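Local coordinates for protein Pgp2 (Campylobacter jejuni subsp. jejuni, PDB 6XJ6) that determines helical cell shape, acting as an LD-carboxypeptidase that trims peptidoglycan and binding this polymer in a pocket of its accessory NTF2 domain, at residues F78-R83 with D153-V158; K107-T112 with E203-D208; M159-E164 with P240-E245; T248-S253 with V273-K278. All blocks are in the same frame, centred on the assembly; numbering follows the deposited sequence.

Interaction 1: residues F78-R83 with D153-V158; sequences FYELGR and DKKVFV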
# COMPACT_ATOMS: atom_id res chain seq x y z
N PHE A 78 0.62 2.32 -3.88
CA PHE A 78 -0.52 1.93 -3.07
C PHE A 78 -0.50 2.74 -1.78
O PHE A 78 0.51 2.72 -1.06
CB PHE A 78 -0.49 0.42 -2.77
CG PHE A 78 -1.83 -0.14 -2.38
CD1 PHE A 78 -2.69 -0.64 -3.34
CD2 PHE A 78 -2.21 -0.18 -1.06
CE1 PHE A 78 -3.91 -1.18 -2.99
CE2 PHE A 78 -3.44 -0.71 -0.70
CZ PHE A 78 -4.29 -1.20 -1.67
N TYR A 79 -1.60 3.43 -1.51
CA TYR A 79 -1.73 4.39 -0.43
C TYR A 79 -3.07 4.16 0.27
O TYR A 79 -3.81 3.23 -0.04
CB TYR A 79 -1.63 5.82 -0.99
CG TYR A 79 -0.29 6.09 -1.62
CD1 TYR A 79 -0.07 5.85 -2.97
CD2 TYR A 79 0.78 6.53 -0.86
CE1 TYR A 79 1.16 6.05 -3.55
CE2 TYR A 79 2.02 6.74 -1.42
CZ TYR A 79 2.21 6.49 -2.77
OH TYR A 79 3.44 6.68 -3.32
N GLU A 80 -3.36 5.02 1.24
CA GLU A 80 -4.65 5.03 1.91
C GLU A 80 -5.29 6.40 1.74
O GLU A 80 -4.60 7.40 1.48
CB GLU A 80 -4.50 4.70 3.39
CG GLU A 80 -3.82 3.38 3.63
CD GLU A 80 -3.44 3.19 5.06
OE1 GLU A 80 -4.36 3.02 5.88
OE2 GLU A 80 -2.22 3.25 5.36
N LEU A 81 -6.61 6.42 1.87
CA LEU A 81 -7.39 7.65 1.74
C LEU A 81 -7.99 8.03 3.09
O LEU A 81 -8.58 7.19 3.78
CB LEU A 81 -8.51 7.48 0.72
CG LEU A 81 -9.10 8.80 0.22
CD1 LEU A 81 -8.11 9.56 -0.64
CD2 LEU A 81 -10.38 8.51 -0.56
N GLY A 82 -7.82 9.30 3.46
CA GLY A 82 -8.42 9.83 4.67
C GLY A 82 -9.86 10.26 4.46
O GLY A 82 -10.43 10.15 3.38
N ARG A 83 -10.44 10.78 5.54
CA ARG A 83 -11.85 11.14 5.55
C ARG A 83 -12.07 12.46 4.82
O ARG A 83 -11.18 13.32 4.74
CB ARG A 83 -12.35 11.26 6.99
N ASP A 153 -17.20 6.15 5.63
CA ASP A 153 -17.24 5.18 6.72
C ASP A 153 -16.64 3.83 6.35
O ASP A 153 -16.97 2.81 6.97
CB ASP A 153 -18.66 5.00 7.27
CG ASP A 153 -19.20 6.26 7.92
OD1 ASP A 153 -18.39 7.04 8.46
OD2 ASP A 153 -20.43 6.46 7.90
N LYS A 154 -15.77 3.80 5.36
CA LYS A 154 -15.12 2.58 4.92
C LYS A 154 -13.61 2.70 5.12
O LYS A 154 -13.06 3.80 5.23
CB LYS A 154 -15.40 2.32 3.43
CG LYS A 154 -16.85 1.98 3.15
CD LYS A 154 -17.06 1.67 1.68
CE LYS A 154 -18.51 1.27 1.41
NZ LYS A 154 -18.76 1.04 -0.04
N LYS A 155 -12.96 1.54 5.16
CA LYS A 155 -11.51 1.47 5.01
C LYS A 155 -11.20 1.58 3.52
O LYS A 155 -11.60 0.71 2.74
CB LYS A 155 -10.99 0.15 5.56
CG LYS A 155 -9.48 -0.03 5.49
CD LYS A 155 -8.75 0.93 6.42
CE LYS A 155 -7.27 0.58 6.54
NZ LYS A 155 -6.59 1.39 7.59
N VAL A 156 -10.50 2.64 3.13
CA VAL A 156 -10.35 3.01 1.73
C VAL A 156 -8.87 3.08 1.37
O VAL A 156 -8.11 3.84 1.98
CB VAL A 156 -11.05 4.34 1.40
CG1 VAL A 156 -10.97 4.63 -0.08
CG2 VAL A 156 -12.51 4.27 1.85
N PHE A 157 -8.48 2.30 0.38
CA PHE A 157 -7.14 2.32 -0.16
C PHE A 157 -7.11 3.04 -1.51
O PHE A 157 -8.13 3.20 -2.19
CB PHE A 157 -6.61 0.89 -0.31
CG PHE A 157 -6.43 0.19 0.99
CD1 PHE A 157 -5.48 0.63 1.89
CD2 PHE A 157 -7.22 -0.89 1.33
CE1 PHE A 157 -5.32 0.00 3.10
CE2 PHE A 157 -7.06 -1.53 2.54
CZ PHE A 157 -6.12 -1.09 3.43
N VAL A 158 -5.91 3.46 -1.89
CA VAL A 158 -5.66 4.24 -3.09
C VAL A 158 -4.60 3.50 -3.88
O VAL A 158 -3.49 3.29 -3.39
CB VAL A 158 -5.18 5.66 -2.73
CG1 VAL A 158 -4.68 6.43 -3.96
CG2 VAL A 158 -6.29 6.40 -2.03
O HOH W 1 -6.78 3.60 6.06
O HOH W 2 -9.16 4.55 4.90

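Interaction 2: residues K107-T112 with E203-D208; sequences KVQGKT and EFKRFD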
# COMPACT_ATOMS: atom_id res chain seq x y z
N LYS A 107 9.35 7.29 1.74
CA LYS A 107 10.21 8.02 2.67
C LYS A 107 11.60 7.41 2.73
O LYS A 107 12.60 8.14 2.71
CB LYS A 107 9.58 8.06 4.06
CG LYS A 107 8.35 8.95 4.17
CD LYS A 107 7.78 8.87 5.57
CE LYS A 107 6.62 9.82 5.77
NZ LYS A 107 6.14 9.73 7.17
N VAL A 108 11.71 6.09 2.85
CA VAL A 108 13.04 5.49 2.98
C VAL A 108 13.82 5.60 1.68
O VAL A 108 15.05 5.54 1.69
CB VAL A 108 13.02 4.06 3.54
CG1 VAL A 108 12.32 4.03 4.89
CG2 VAL A 108 12.36 3.09 2.56
N GLN A 109 13.13 5.76 0.56
CA GLN A 109 13.78 6.03 -0.71
C GLN A 109 14.18 7.49 -0.87
O GLN A 109 14.75 7.85 -1.91
CB GLN A 109 12.86 5.62 -1.87
CG GLN A 109 12.66 4.13 -1.98
CD GLN A 109 11.70 3.75 -3.07
OE1 GLN A 109 10.96 4.60 -3.59
NE2 GLN A 109 11.69 2.47 -3.44
N GLY A 110 13.88 8.32 0.12
CA GLY A 110 14.27 9.72 0.09
C GLY A 110 13.31 10.64 -0.63
O GLY A 110 13.67 11.79 -0.89
N LYS A 111 12.11 10.17 -0.97
CA LYS A 111 11.15 11.02 -1.65
C LYS A 111 10.59 12.06 -0.69
O LYS A 111 10.54 11.87 0.53
CB LYS A 111 10.00 10.17 -2.18
CG LYS A 111 10.38 9.22 -3.29
CD LYS A 111 9.14 8.59 -3.88
CE LYS A 111 9.47 7.58 -4.96
NZ LYS A 111 8.23 6.98 -5.49
N THR A 112 10.15 13.18 -1.27
CA THR A 112 9.57 14.27 -0.50
C THR A 112 8.28 14.73 -1.17
O THR A 112 7.89 14.25 -2.24
CB THR A 112 10.54 15.44 -0.35
OG1 THR A 112 10.88 15.95 -1.65
CG2 THR A 112 11.80 15.02 0.39
N GLU A 203 18.52 -3.49 -1.87
CA GLU A 203 17.47 -2.49 -1.99
C GLU A 203 16.74 -2.18 -0.68
O GLU A 203 16.02 -1.18 -0.64
CB GLU A 203 16.44 -2.94 -3.03
CG GLU A 203 15.77 -1.80 -3.76
CD GLU A 203 14.52 -2.24 -4.50
OE1 GLU A 203 14.46 -3.42 -4.91
OE2 GLU A 203 13.61 -1.41 -4.68
N PHE A 204 16.89 -3.00 0.36
CA PHE A 204 16.26 -2.70 1.64
C PHE A 204 16.81 -1.38 2.19
O PHE A 204 18.02 -1.19 2.27
CB PHE A 204 16.52 -3.85 2.62
CG PHE A 204 15.94 -3.63 4.00
CD1 PHE A 204 14.60 -3.32 4.18
CD2 PHE A 204 16.74 -3.77 5.13
CE1 PHE A 204 14.08 -3.14 5.46
CE2 PHE A 204 16.22 -3.59 6.40
CZ PHE A 204 14.90 -3.27 6.57
N LYS A 205 15.91 -0.46 2.54
CA LYS A 205 16.28 0.87 2.98
C LYS A 205 15.56 1.22 4.28
O LYS A 205 14.45 0.72 4.54
CB LYS A 205 15.97 1.91 1.91
CG LYS A 205 16.86 1.80 0.68
CD LYS A 205 16.53 2.84 -0.36
CE LYS A 205 17.35 2.66 -1.62
NZ LYS A 205 16.77 1.63 -2.53
N ARG A 206 16.19 2.07 5.09
CA ARG A 206 15.74 2.37 6.44
C ARG A 206 15.90 3.86 6.71
O ARG A 206 16.74 4.54 6.11
CB ARG A 206 16.56 1.61 7.48
CG ARG A 206 16.57 0.10 7.30
CD ARG A 206 17.72 -0.53 8.05
NE ARG A 206 17.81 -0.02 9.42
CZ ARG A 206 17.15 -0.52 10.45
NH1 ARG A 206 16.32 -1.55 10.30
NH2 ARG A 206 17.30 0.02 11.65
N PHE A 207 15.09 4.36 7.66
CA PHE A 207 15.22 5.76 8.07
C PHE A 207 16.63 6.07 8.54
O PHE A 207 17.17 7.15 8.26
CB PHE A 207 14.23 6.07 9.19
CG PHE A 207 12.83 6.29 8.73
CD1 PHE A 207 12.53 7.32 7.85
CD2 PHE A 207 11.80 5.49 9.20
CE1 PHE A 207 11.23 7.52 7.43
CE2 PHE A 207 10.50 5.69 8.78
CZ PHE A 207 10.22 6.71 7.89
N ASP A 208 17.24 5.16 9.29
CA ASP A 208 18.57 5.41 9.84
C ASP A 208 19.69 5.14 8.84
O ASP A 208 20.86 5.21 9.21
CB ASP A 208 18.79 4.62 11.15
CG ASP A 208 18.77 3.11 10.96
OD1 ASP A 208 18.84 2.63 9.81
OD2 ASP A 208 18.69 2.40 11.98
O HOH W 3 16.95 5.61 3.56
O HOH W 4 13.60 0.42 -2.60

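Interaction 3: residues M159-E164 with P240-E245; sequences MTEEKE and PYPNLE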
# COMPACT_ATOMS: atom_id res chain seq x y z
N MET A 159 -4.95 3.08 -5.09
CA MET A 159 -4.06 2.33 -5.96
C MET A 159 -3.95 3.13 -7.24
O MET A 159 -4.93 3.31 -7.96
CB MET A 159 -4.65 0.94 -6.21
CG MET A 159 -3.84 0.07 -7.12
SD MET A 159 -4.54 -1.58 -7.19
CE MET A 159 -3.62 -2.26 -8.57
N THR A 160 -2.75 3.66 -7.51
CA THR A 160 -2.54 4.53 -8.65
C THR A 160 -1.51 3.91 -9.58
O THR A 160 -0.36 3.66 -9.18
CB THR A 160 -2.12 5.92 -8.21
OG1 THR A 160 -3.14 6.43 -7.35
CG2 THR A 160 -1.95 6.84 -9.41
N GLU A 161 -1.94 3.66 -10.81
CA GLU A 161 -1.12 3.11 -11.88
C GLU A 161 -0.63 4.23 -12.79
O GLU A 161 -1.30 5.24 -12.98
CB GLU A 161 -1.96 2.17 -12.75
CG GLU A 161 -2.55 1.01 -12.02
CD GLU A 161 -3.52 0.21 -12.86
OE1 GLU A 161 -4.19 0.77 -13.76
OE2 GLU A 161 -3.64 -1.01 -12.60
N GLU A 162 0.55 4.01 -13.38
CA GLU A 162 1.05 4.94 -14.38
C GLU A 162 0.44 4.66 -15.75
O GLU A 162 -0.16 5.53 -16.37
CB GLU A 162 2.57 4.84 -14.46
CG GLU A 162 3.22 5.77 -15.46
CD GLU A 162 3.33 7.19 -14.98
OE1 GLU A 162 3.80 8.03 -15.78
OE2 GLU A 162 2.96 7.46 -13.83
N LYS A 163 0.63 3.43 -16.24
CA LYS A 163 0.15 3.06 -17.56
C LYS A 163 -0.33 1.62 -17.54
O LYS A 163 -1.50 1.35 -17.83
CB LYS A 163 1.25 3.22 -18.61
CG LYS A 163 0.84 2.84 -20.02
CD LYS A 163 2.03 2.90 -20.96
CE LYS A 163 1.63 2.56 -22.38
NZ LYS A 163 0.80 3.63 -23.00
N GLU A 164 0.56 0.70 -17.20
CA GLU A 164 0.22 -0.72 -17.21
C GLU A 164 -0.82 -1.04 -16.15
O GLU A 164 -0.85 -0.47 -15.06
CB GLU A 164 1.46 -1.57 -16.99
CG GLU A 164 2.54 -1.36 -18.04
CD GLU A 164 2.05 -1.62 -19.45
OE1 GLU A 164 1.31 -2.60 -19.65
OE2 GLU A 164 2.40 -0.83 -20.36
N PRO A 240 -1.52 -5.42 -4.40
CA PRO A 240 -0.54 -5.19 -5.46
C PRO A 240 -0.08 -3.74 -5.43
O PRO A 240 -0.85 -2.83 -5.10
CB PRO A 240 -1.32 -5.50 -6.74
CG PRO A 240 -2.72 -5.17 -6.39
CD PRO A 240 -2.88 -5.57 -4.95
N TYR A 241 1.19 -3.53 -5.78
CA TYR A 241 1.85 -2.23 -5.61
C TYR A 241 2.36 -1.74 -6.96
O TYR A 241 3.44 -2.18 -7.41
CB TYR A 241 2.99 -2.32 -4.60
CG TYR A 241 3.44 -0.96 -4.11
CD1 TYR A 241 4.33 -0.20 -4.86
CD2 TYR A 241 2.95 -0.42 -2.93
CE1 TYR A 241 4.73 1.04 -4.43
CE2 TYR A 241 3.34 0.83 -2.51
CZ TYR A 241 4.22 1.56 -3.26
OH TYR A 241 4.64 2.81 -2.86
N PRO A 242 1.64 -0.86 -7.65
CA PRO A 242 2.12 -0.38 -8.95
C PRO A 242 3.44 0.35 -8.81
O PRO A 242 3.66 1.08 -7.84
CB PRO A 242 1.01 0.58 -9.40
CG PRO A 242 -0.22 0.14 -8.66
CD PRO A 242 0.29 -0.34 -7.34
N ASN A 243 4.31 0.16 -9.80
CA ASN A 243 5.60 0.82 -9.78
C ASN A 243 6.12 0.95 -11.21
O ASN A 243 5.63 0.28 -12.13
CB ASN A 243 6.60 0.03 -8.92
CG ASN A 243 6.91 -1.31 -9.50
OD1 ASN A 243 7.86 -1.45 -10.27
ND2 ASN A 243 6.11 -2.31 -9.14
N LEU A 244 7.11 1.82 -11.37
CA LEU A 244 7.73 2.06 -12.67
C LEU A 244 9.11 1.44 -12.76
O LEU A 244 9.95 1.91 -13.54
CB LEU A 244 7.80 3.57 -12.94
CG LEU A 244 6.43 4.20 -13.16
CD1 LEU A 244 6.56 5.68 -13.45
CD2 LEU A 244 5.71 3.50 -14.30
N GLU A 245 9.38 0.41 -11.97
CA GLU A 245 10.68 -0.24 -11.96
C GLU A 245 10.60 -1.67 -12.48
O GLU A 245 11.56 -2.44 -12.31
CB GLU A 245 11.26 -0.24 -10.54
CG GLU A 245 11.42 1.15 -9.94
CD GLU A 245 12.86 1.47 -9.62
OE1 GLU A 245 13.72 1.31 -10.51
OE2 GLU A 245 13.14 1.88 -8.47

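Interaction 4: residues T248-S253 with V273-K278; sequences TMYRIS and VKIDSK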
# COMPACT_ATOMS: atom_id res chain seq x y z
N THR A 248 7.67 -6.86 -9.37
CA THR A 248 6.42 -7.39 -8.82
C THR A 248 6.44 -7.05 -7.34
O THR A 248 7.17 -7.65 -6.56
CB THR A 248 6.34 -8.90 -9.03
OG1 THR A 248 6.51 -9.18 -10.43
CG2 THR A 248 4.98 -9.42 -8.56
N MET A 249 5.65 -6.05 -6.97
CA MET A 249 5.68 -5.49 -5.63
C MET A 249 4.31 -5.62 -4.99
O MET A 249 3.28 -5.60 -5.67
CB MET A 249 6.10 -4.03 -5.65
CG MET A 249 7.53 -3.86 -6.08
SD MET A 249 8.04 -2.14 -6.17
CE MET A 249 7.81 -1.64 -4.49
N TYR A 250 4.32 -5.77 -3.67
CA TYR A 250 3.10 -5.84 -2.89
C TYR A 250 3.30 -5.08 -1.59
O TYR A 250 4.43 -4.94 -1.10
CB TYR A 250 2.73 -7.28 -2.53
CG TYR A 250 2.13 -8.08 -3.65
CD1 TYR A 250 2.92 -8.65 -4.64
CD2 TYR A 250 0.76 -8.29 -3.72
CE1 TYR A 250 2.34 -9.41 -5.67
CE2 TYR A 250 0.19 -9.03 -4.74
CZ TYR A 250 0.99 -9.58 -5.71
OH TYR A 250 0.40 -10.34 -6.71
N ARG A 251 2.18 -4.61 -1.04
CA ARG A 251 2.13 -4.08 0.31
C ARG A 251 1.43 -5.11 1.19
O ARG A 251 0.39 -5.65 0.80
CB ARG A 251 1.36 -2.76 0.35
CG ARG A 251 1.47 -2.07 1.67
CD ARG A 251 0.55 -0.88 1.75
NE ARG A 251 -0.69 -1.30 2.37
CZ ARG A 251 -1.42 -0.56 3.19
NH1 ARG A 251 -1.07 0.68 3.50
NH2 ARG A 251 -2.53 -1.07 3.70
N ILE A 252 2.00 -5.39 2.35
CA ILE A 252 1.43 -6.33 3.31
C ILE A 252 1.28 -5.57 4.62
O ILE A 252 2.28 -5.15 5.21
CB ILE A 252 2.34 -7.56 3.52
CG1 ILE A 252 2.66 -8.23 2.19
CG2 ILE A 252 1.66 -8.53 4.49
CD1 ILE A 252 3.65 -9.37 2.30
N SER A 253 0.04 -5.42 5.08
CA SER A 253 -0.22 -4.77 6.36
C SER A 253 -0.95 -5.74 7.27
O SER A 253 -1.69 -6.61 6.82
CB SER A 253 -1.02 -3.47 6.19
OG SER A 253 -2.29 -3.70 5.61
N VAL A 273 7.20 -5.00 -0.21
CA VAL A 273 8.01 -6.13 -0.64
C VAL A 273 8.01 -6.24 -2.16
O VAL A 273 7.13 -5.73 -2.85
CB VAL A 273 7.53 -7.46 -0.02
CG1 VAL A 273 7.37 -7.34 1.49
CG2 VAL A 273 6.21 -7.94 -0.66
N LYS A 274 9.03 -6.92 -2.68
CA LYS A 274 9.01 -7.43 -4.03
C LYS A 274 9.11 -8.95 -3.98
O LYS A 274 9.47 -9.53 -2.96
CB LYS A 274 10.16 -6.86 -4.87
CG LYS A 274 11.54 -7.26 -4.39
CD LYS A 274 12.63 -6.65 -5.23
CE LYS A 274 13.98 -6.96 -4.64
NZ LYS A 274 15.09 -6.27 -5.37
N ILE A 275 8.77 -9.58 -5.10
CA ILE A 275 9.00 -11.01 -5.29
C ILE A 275 10.22 -11.15 -6.19
O ILE A 275 10.23 -10.64 -7.32
CB ILE A 275 7.78 -11.70 -5.91
CG1 ILE A 275 6.57 -11.59 -4.99
CG2 ILE A 275 8.10 -13.15 -6.17
CD1 ILE A 275 5.29 -12.10 -5.60
N ASP A 276 11.25 -11.82 -5.69
CA ASP A 276 12.50 -11.89 -6.43
C ASP A 276 12.41 -12.93 -7.55
O ASP A 276 11.38 -13.59 -7.74
CB ASP A 276 13.68 -12.11 -5.48
CG ASP A 276 13.76 -13.53 -4.91
OD1 ASP A 276 12.96 -14.41 -5.31
OD2 ASP A 276 14.63 -13.75 -4.05
N SER A 277 13.49 -13.07 -8.31
CA SER A 277 13.49 -13.95 -9.47
C SER A 277 13.26 -15.41 -9.09
O SER A 277 12.86 -16.20 -9.96
CB SER A 277 14.81 -13.82 -10.23
OG SER A 277 15.90 -14.25 -9.43
N LYS A 278 13.50 -15.78 -7.84
CA LYS A 278 13.25 -17.14 -7.37
C LYS A 278 11.90 -17.27 -6.69
O LYS A 278 11.62 -18.31 -6.08
CB LYS A 278 14.38 -17.58 -6.44
CG LYS A 278 15.78 -17.36 -7.02
CD LYS A 278 15.95 -18.00 -8.39
CE LYS A 278 17.26 -17.60 -9.05
NZ LYS A 278 17.30 -18.01 -10.48
O HOH W 5 9.95 -8.25 -8.80

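Interaction 1: residues F78-R83 with D153-V158
An antiparallel pairing of strand 77-80, outermost in its sheet, with strand 156-161 makes this buried contact in the catalytic domain. Y79 and V158 form the hydrogen-bonded pair, Y79 N to V158 O at 2.7 Å and V158 N to Y79 O at 2.8 Å. The first bond lies in the carbonyl plane; in the second V158 N stands 56° out of the carbonyl plane of Y79. L81 N extends the ladder to V156 O at 3.0 Å, and water 2 completes this pair, donating to L81 O and accepting from V156 N. On the face carrying E80 and F157, the F157 ring has Y79 O in plane at its edge. With CG anti to its backbone N (chi1 -159°), F78 swings its ring back over the partner strand: V158 O sits above one face, toward the rim, and CZ comes to 3.4 Å from F157 CB. The two rings cross obliquely, planes 37° apart. E80 runs alongside the F157 ring, E80 CG 3.7 Å from F157 CD1, and its OE1 is met nearly along the C-O axis by K155 NZ at 3.2 Å; water 1 bridges the same two atoms. On the other face, L81 CB touches both V156 CG1 and V158 CG2, the latter 3.7 Å away. R251 of strand 249-260 packs on both phenylalanine rings, while Y79 OH bonds D106. L81 lies about 9 Å, side chain to side chain, from the predicted catalytic H119. The arrangement is an edge-strand pairing in the mixed sheet of a YkuD-type L,D-transpeptidase fold.

Interaction 2: residues K107-T112 with E203-D208
With CG1 anti to its carbonyl carbon (chi1 -57°) and CG2 in the crowded position between N and C, V108 spreads both methyls over the 203-208 loop. F207, its CG likewise anti to the carbonyl carbon (chi1 -78°), turns its ring so that V108 CG1 sits over the centre of one face, 4.3 Å above the plane. K107 CB approaches the same ring obliquely, 3.8 Å from F207 CE1, and the extended lysine chain carries CD past CZ. The other methyl, V108 CG2, meets K205 CB at 3.9 Å, and the K205 chain runs on past V108 O toward Q109. Helix 104-108 ends here in a Schellman motif: G110, at positive phi (85°), gives one of the two bonds back into the last turn, N to K107 O. The C-terminal turn of a catalytic-domain helix thus rests on the loop between helices 192-196 and 212-223 of the NTF2-like domain. No direct hydrogen bond crosses this surface contact; waters do the polar work. Water 3 donates to both V108 O, at 2.7 Å, and R206 O. Water 4 accepts from Q109 NE2 at 2.9 Å and donates to E203 OE2, with a weak link to K205 NZ. R206 grips D208 side-on: NE takes the syn lone pair of OD1, and NH2 reaches OD2 at 2.8 Å. The other carboxylate oxygen, E203 OE1, makes a salt bridge to K274 NZ.

Interaction 3: residues M159-E164 with P240-E245
P242 fits its ring against strand 159-161, with P242 CB 3.4 Å from T160 O and P242 CG 3.9 Å from M159 CG. The M159 chain is fully extended (chi1 179°, chi2 174°), which carries its methyl beyond P242 to P240, where M159 CE meets P240 CG at 3.7 Å; the M159 side chain crosses both proline rings at about a right angle. Farther along, L244 CD2 presses on E162 CB, 3.4 Å away, and L244 CD1 reaches over the carboxylate carbon. E162 has CG anti to its backbone N but bends at chi2 (78°), turning its carboxylate to G64 N and K34 NZ. No hydrogen bond joins the segments, and P240 O, buried here, has no polar partner in the model. The loop is shaped from within: N243 ND2 donates to Y241 O at 3.2 Å, in plane and nearly straight, and N243 OD1 accepts from E245 N at 2.9 Å, closing an Asx turn. E161 is held by R167 and N33. Strand 156-161, lying between strands 27-33 and 77-80 of the catalytic sheet, thus receives the loop that connects strands 232-240 and 249-260 of the NTF2-like domain.

Interaction 4: residues T248-S253 with V273-K278
Three backbone hydrogen bonds carry this contact. Y250 and V273 satisfy each other in both directions: Y250 N donates to V273 O at 2.9 Å from 31° above the carbonyl plane, and V273 N donates to Y250 O, also at 2.9 Å but nearly along the C=O axis. T248 O accepts from I275 N at 2.9 Å and has a CA-H...O contact from K274 CA. The return bond of this pair runs through water 5, which accepts from T248 N at 2.7 Å and donates to I275 O. These bonds belong to an antiparallel hairpin, strands 249-260 and 263-275, in the curved sheet of the NTF2-like domain. M249 and K274 make the non-hydrogen-bonded pair; V273 O lies 3.1 Å from M249 CA. The K274 chain starts in the crowded position (chi1 64°) and extends away to a salt bridge with D200. On the face of Y250 and V273, V273 CG2 sits 4.0 Å from Y250 CB, and the I252 side chain crosses that of V273 at about a right angle, CD1 toward CG2. I275 CD1 rests against both T248 CG2 and Y250 CE1, 4.0 Å from each, on the side packed against helix 170-188. Y250 OH is bonded to Q172 OE1 and K169 N.

In the fold
Interactions 1 and 4 are antiparallel strand pairings, one within each domain, whereas 2 and 3 join catalytic and NTF2-like parts without a direct hydrogen bond. Interactions 1 and 3 are buried and share strand 156-161: F78 packs on M159, P240 and Y241. Interaction 3 is mainly apolar, built on prolines; interaction 2 lies at the surface and mixes aliphatic-aromatic contact with bridging waters. Interaction 4, partly buried, meets interaction 3 through a probable backbone bond from Y241 N to M249 O, and interaction 2 through the K274-E203 salt bridge. R251 ties strand 249-260 to interaction 1 through a long, weak ion pair with E80.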